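PDB 3E99: benzoate 1,2-dioxygenase beta subunit from Burkholderia mallei ATCC 23344, which probably forms, with the catalytic alpha subunit, the terminal oxygenase that dihydroxylates benzoate to a cis-diol in aerobic benzoate breakdown. Local coordinates for residues Asp31-Trp44 with Pro141-Asp153. Residues are numbered along the deposited sequence; the frame is centred on the assembly and turned at random. Where two conformers were deposited one is given.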
# COMPACT_ATOMS: atom_id res chain seq x y z
N ASP A 31 -3.32 -19.02 15.52
CA ASP A 31 -3.22 -18.46 16.87
C ASP A 31 -3.42 -16.96 16.95
O ASP A 31 -3.47 -16.43 18.05
CB ASP A 31 -1.89 -18.81 17.53
CG ASP A 31 -1.89 -20.20 18.13
OD1 ASP A 31 -2.99 -20.73 18.46
OD2 ASP A 31 -0.78 -20.75 18.28
N CYS A 32 -3.57 -16.27 15.82
CA CYS A 32 -3.95 -14.86 15.84
C CYS A 32 -5.44 -14.70 16.01
O CYS A 32 -5.91 -13.54 16.13
CB CYS A 32 -3.55 -14.16 14.52
SG CYS A 32 -1.79 -14.15 14.21
N TYR A 33 -6.17 -15.82 15.99
CA TYR A 33 -7.63 -15.84 16.07
C TYR A 33 -8.12 -16.46 17.38
O TYR A 33 -7.65 -17.51 17.80
CB TYR A 33 -8.28 -16.60 14.90
CG TYR A 33 -8.11 -15.86 13.56
CD1 TYR A 33 -6.91 -15.89 12.87
CD2 TYR A 33 -9.17 -15.15 12.99
CE1 TYR A 33 -6.75 -15.23 11.65
CE2 TYR A 33 -9.03 -14.50 11.77
CZ TYR A 33 -7.82 -14.49 11.13
OH TYR A 33 -7.70 -13.83 9.90
N ARG A 34 -9.06 -15.78 18.02
CA ARG A 34 -9.68 -16.32 19.24
C ARG A 34 -10.48 -17.57 18.88
O ARG A 34 -11.07 -17.66 17.80
CB ARG A 34 -10.54 -15.27 19.94
CG ARG A 34 -10.36 -15.31 21.44
CD ARG A 34 -10.84 -14.05 22.16
NE ARG A 34 -12.28 -13.89 22.04
CZ ARG A 34 -12.96 -12.93 22.66
NH1 ARG A 34 -12.32 -12.04 23.40
NH2 ARG A 34 -14.27 -12.85 22.51
N ALA A 35 -10.54 -18.55 19.79
CA ALA A 35 -11.26 -19.78 19.49
C ALA A 35 -12.71 -19.50 19.03
O ALA A 35 -13.26 -20.23 18.20
CB ALA A 35 -11.23 -20.73 20.68
N ASP A 36 -13.30 -18.43 19.53
CA ASP A 36 -14.67 -18.04 19.16
C ASP A 36 -14.73 -16.99 18.04
O ASP A 36 -15.77 -16.35 17.85
CB ASP A 36 -15.43 -17.50 20.38
CG ASP A 36 -14.88 -16.19 20.90
OD1 ASP A 36 -13.70 -15.86 20.62
OD2 ASP A 36 -15.63 -15.50 21.61
N ALA A 37 -13.65 -16.85 17.28
CA ALA A 37 -13.62 -15.89 16.17
C ALA A 37 -14.66 -16.22 15.10
O ALA A 37 -14.80 -17.37 14.70
CB ALA A 37 -12.21 -15.82 15.54
N VAL A 38 -15.37 -15.20 14.63
CA VAL A 38 -16.24 -15.32 13.48
C VAL A 38 -15.51 -14.73 12.28
O VAL A 38 -14.87 -13.68 12.41
CB VAL A 38 -17.57 -14.52 13.66
CG1 VAL A 38 -18.45 -14.67 12.43
CG2 VAL A 38 -18.30 -15.00 14.90
N PHE A 39 -15.61 -15.40 11.14
CA PHE A 39 -14.86 -15.05 9.93
C PHE A 39 -15.87 -15.07 8.82
O PHE A 39 -16.45 -16.10 8.54
CB PHE A 39 -13.77 -16.11 9.69
CG PHE A 39 -12.85 -15.81 8.52
CD1 PHE A 39 -13.31 -15.83 7.22
CD2 PHE A 39 -11.50 -15.55 8.75
CE1 PHE A 39 -12.44 -15.57 6.14
CE2 PHE A 39 -10.62 -15.29 7.68
CZ PHE A 39 -11.09 -15.31 6.38
N TRP A 40 -16.08 -13.94 8.18
CA TRP A 40 -17.15 -13.78 7.24
C TRP A 40 -16.76 -12.95 6.02
O TRP A 40 -16.43 -11.74 6.12
CB TRP A 40 -18.32 -13.12 7.96
CG TRP A 40 -19.49 -12.91 7.10
CD1 TRP A 40 -19.91 -13.70 6.05
CD2 TRP A 40 -20.44 -11.87 7.23
NE1 TRP A 40 -21.06 -13.18 5.52
CE2 TRP A 40 -21.41 -12.05 6.21
CE3 TRP A 40 -20.57 -10.78 8.10
CZ2 TRP A 40 -22.49 -11.18 6.03
CZ3 TRP A 40 -21.64 -9.89 7.91
CH2 TRP A 40 -22.59 -10.11 6.89
N MSE A 41 -16.82 -13.61 4.87
CA MSE A 41 -16.68 -12.91 3.61
C MSE A 41 -17.96 -13.07 2.85
O MSE A 41 -18.16 -14.11 2.23
CB MSE A 41 -15.52 -13.45 2.78
CG MSE A 41 -15.37 -12.74 1.43
SE MSE A 41 -13.62 -13.22 0.53
CE MSE A 41 -13.94 -15.00 0.32
N PRO A 42 -18.84 -12.03 2.90
CA PRO A 42 -20.11 -12.07 2.19
C PRO A 42 -20.00 -12.15 0.65
O PRO A 42 -18.99 -11.77 0.07
CB PRO A 42 -20.78 -10.76 2.60
CG PRO A 42 -19.64 -9.87 2.98
CD PRO A 42 -18.67 -10.75 3.63
N SER A 43 -21.05 -12.70 0.04
CA SER A 43 -21.23 -12.73 -1.39
C SER A 43 -21.83 -11.39 -1.72
O SER A 43 -22.34 -10.70 -0.82
CB SER A 43 -22.24 -13.84 -1.80
N TRP A 44 -21.78 -11.01 -2.99
CA TRP A 44 -22.52 -9.85 -3.48
C TRP A 44 -23.80 -10.40 -4.09
O TRP A 44 -23.76 -11.26 -4.97
CB TRP A 44 -21.73 -9.11 -4.55
CG TRP A 44 -20.49 -8.43 -4.05
CD1 TRP A 44 -19.27 -9.02 -3.81
CD2 TRP A 44 -20.33 -7.05 -3.72
NE1 TRP A 44 -18.37 -8.09 -3.36
CE2 TRP A 44 -18.99 -6.87 -3.30
CE3 TRP A 44 -21.19 -5.94 -3.76
CZ2 TRP A 44 -18.48 -5.62 -2.91
CZ3 TRP A 44 -20.69 -4.69 -3.36
CH2 TRP A 44 -19.34 -4.55 -2.94
N PRO A 141 -2.42 -10.44 20.83
CA PRO A 141 -3.74 -10.06 20.34
C PRO A 141 -4.48 -11.23 19.71
O PRO A 141 -3.84 -12.14 19.21
CB PRO A 141 -3.43 -8.99 19.27
CG PRO A 141 -2.08 -8.48 19.67
CD PRO A 141 -1.36 -9.69 20.12
N LYS A 142 -5.82 -11.18 19.74
CA LYS A 142 -6.65 -12.24 19.19
C LYS A 142 -7.83 -11.65 18.44
O LYS A 142 -8.61 -10.86 18.99
CB LYS A 142 -7.18 -13.16 20.30
CG LYS A 142 -6.16 -13.91 21.13
CD LYS A 142 -5.65 -15.19 20.41
CE LYS A 142 -4.55 -15.91 21.15
NZ LYS A 142 -4.27 -17.27 20.51
N ILE A 143 -7.93 -12.00 17.16
CA ILE A 143 -9.08 -11.60 16.37
C ILE A 143 -10.38 -12.21 16.90
O ILE A 143 -10.49 -13.42 17.04
CB ILE A 143 -8.92 -11.98 14.89
CG1 ILE A 143 -7.72 -11.16 14.28
CG2 ILE A 143 -10.26 -11.75 14.17
CD1 ILE A 143 -7.07 -11.73 13.06
N VAL A 144 -11.36 -11.37 17.17
CA VAL A 144 -12.69 -11.80 17.65
C VAL A 144 -13.67 -11.87 16.48
O VAL A 144 -14.54 -12.73 16.44
CB VAL A 144 -13.25 -10.82 18.70
CG1 VAL A 144 -14.68 -11.15 19.00
CG2 VAL A 144 -12.40 -10.86 19.96
N SER A 145 -13.50 -10.99 15.50
CA SER A 145 -14.35 -10.99 14.30
C SER A 145 -13.59 -10.45 13.08
O SER A 145 -12.91 -9.45 13.17
CB SER A 145 -15.62 -10.16 14.55
OG SER A 145 -16.22 -9.70 13.33
N LYS A 146 -13.72 -11.14 11.94
CA LYS A 146 -13.19 -10.71 10.67
C LYS A 146 -14.28 -10.70 9.59
O LYS A 146 -14.97 -11.69 9.35
CB LYS A 146 -12.00 -11.56 10.26
CG LYS A 146 -11.49 -11.33 8.83
CD LYS A 146 -10.14 -11.87 8.70
CE LYS A 146 -9.66 -11.87 7.23
NZ LYS A 146 -8.18 -12.19 7.18
N TYR A 147 -14.43 -9.54 8.95
CA TYR A 147 -15.38 -9.30 7.89
C TYR A 147 -14.58 -8.80 6.70
O TYR A 147 -13.80 -7.83 6.83
CB TYR A 147 -16.34 -8.21 8.35
CG TYR A 147 -17.31 -7.73 7.31
CD1 TYR A 147 -18.42 -8.48 6.97
CD2 TYR A 147 -17.14 -6.49 6.70
CE1 TYR A 147 -19.34 -8.03 6.06
CE2 TYR A 147 -18.05 -6.03 5.77
CZ TYR A 147 -19.14 -6.80 5.45
OH TYR A 147 -20.05 -6.32 4.52
N VAL A 148 -14.76 -9.45 5.56
CA VAL A 148 -13.97 -9.18 4.37
C VAL A 148 -14.90 -8.95 3.21
O VAL A 148 -15.70 -9.83 2.88
CB VAL A 148 -13.07 -10.37 3.97
CG1 VAL A 148 -12.26 -10.03 2.70
CG2 VAL A 148 -12.17 -10.78 5.08
N VAL A 149 -14.77 -7.80 2.60
CA VAL A 149 -15.43 -7.45 1.34
C VAL A 149 -14.43 -7.58 0.18
O VAL A 149 -13.45 -6.80 0.06
CB VAL A 149 -16.01 -6.01 1.47
CG1 VAL A 149 -16.69 -5.51 0.18
CG2 VAL A 149 -16.98 -6.00 2.65
N LEU A 150 -14.66 -8.60 -0.65
CA LEU A 150 -13.88 -8.80 -1.87
C LEU A 150 -14.53 -8.03 -2.98
O LEU A 150 -15.66 -8.32 -3.41
CB LEU A 150 -13.82 -10.26 -2.26
CG LEU A 150 -13.11 -10.61 -3.55
CD1 LEU A 150 -11.64 -10.40 -3.41
CD2 LEU A 150 -13.45 -12.04 -3.88
N LYS A 151 -13.80 -7.05 -3.50
CA LYS A 151 -14.36 -6.23 -4.54
C LYS A 151 -14.28 -6.81 -5.94
O LYS A 151 -15.17 -6.56 -6.74
CB LYS A 151 -13.83 -4.80 -4.47
CG LYS A 151 -14.39 -4.03 -3.28
CD LYS A 151 -13.91 -2.59 -3.22
CE LYS A 151 -14.63 -1.87 -2.09
NZ LYS A 151 -14.27 -0.46 -1.89
N ASN A 152 -13.24 -7.59 -6.25
CA ASN A 152 -13.16 -8.18 -7.57
C ASN A 152 -13.57 -9.63 -7.46
O ASN A 152 -12.75 -10.54 -7.47
CB ASN A 152 -11.79 -7.98 -8.24
CG ASN A 152 -10.65 -8.63 -7.49
OD1 ASN A 152 -10.55 -8.59 -6.26
ND2 ASN A 152 -9.78 -9.24 -8.24
N ASP A 153 -14.86 -9.83 -7.26
CA ASP A 153 -15.37 -11.14 -6.88
C ASP A 153 -15.58 -12.10 -8.06
O ASP A 153 -15.49 -13.30 -7.86
CB ASP A 153 -16.65 -11.02 -6.04
CG ASP A 153 -17.78 -10.39 -6.77
OD1 ASP A 153 -17.54 -9.46 -7.59
OD2 ASP A 153 -18.92 -10.81 -6.53
O HOH W 1 -6.32 -18.49 20.02
O HOH W 2 -16.82 -13.75 17.93
O HOH W 3 -16.92 -9.95 0.01
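Trp40 and Tyr147 both carry CG trans to the backbone N (chi1 -180° and 174°), which sets their rings side by side on one face of the sheet. The edge of Tyr147 is directed at the face of the Trp40 six-membered ring in an offset edge-to-face pair, planes at 60°, with Tyr147 CD1 3.3 Å from Trp40 CE3. Pro42, whose compact, puckered ring offers CH groups to an aromatic neighbour, adds CG against Tyr147 CE1 at 3.6 Å, while the indole NE1 of Trp40 hydrogen-bonds to Ser59 OG.

On the other face, the chain of Lys146, extended through all its torsions, runs alongside Phe39. A long lysine suits this place: its apolar methylenes lie against the ring, Lys146 CE 3.6 Å from Phe39 CE2, while Lys146 NZ donates a hydrogen bond to Tyr33 OH at 3.2 Å. Tyr132 OH and the terminal O of Ile164 are also hydrogen-bonded to this buried amine, and Glu17 is hydrogen-bonded to Tyr33 OH. Ile143 sets its CD1 over the Tyr33 ring, a CH-pi contact 3.6 Å from the centroid.

Strands 37-42 and 145-150 run parallel in the strongly curved sheet of the NTF2-like fold, joined by backbone hydrogen bonds such as Lys146 N to Val38 O. A classic bulge at Val144 and Ser145, opposite Ala133, marks the corner. There Val144 CG2 sits 3.4 Å from Arg34 CZ, over the centre of a guanidinium held side-on by Asp36 and paired with Asp135.

At the far end the indole of Trp44 supplies both an N-H and a pi surface: NE1 donates to Leu150 O at 2.7 Å, and Arg89 of a second subunit makes a cation-pi contact with Trp44 and a salt bridge with Asp153.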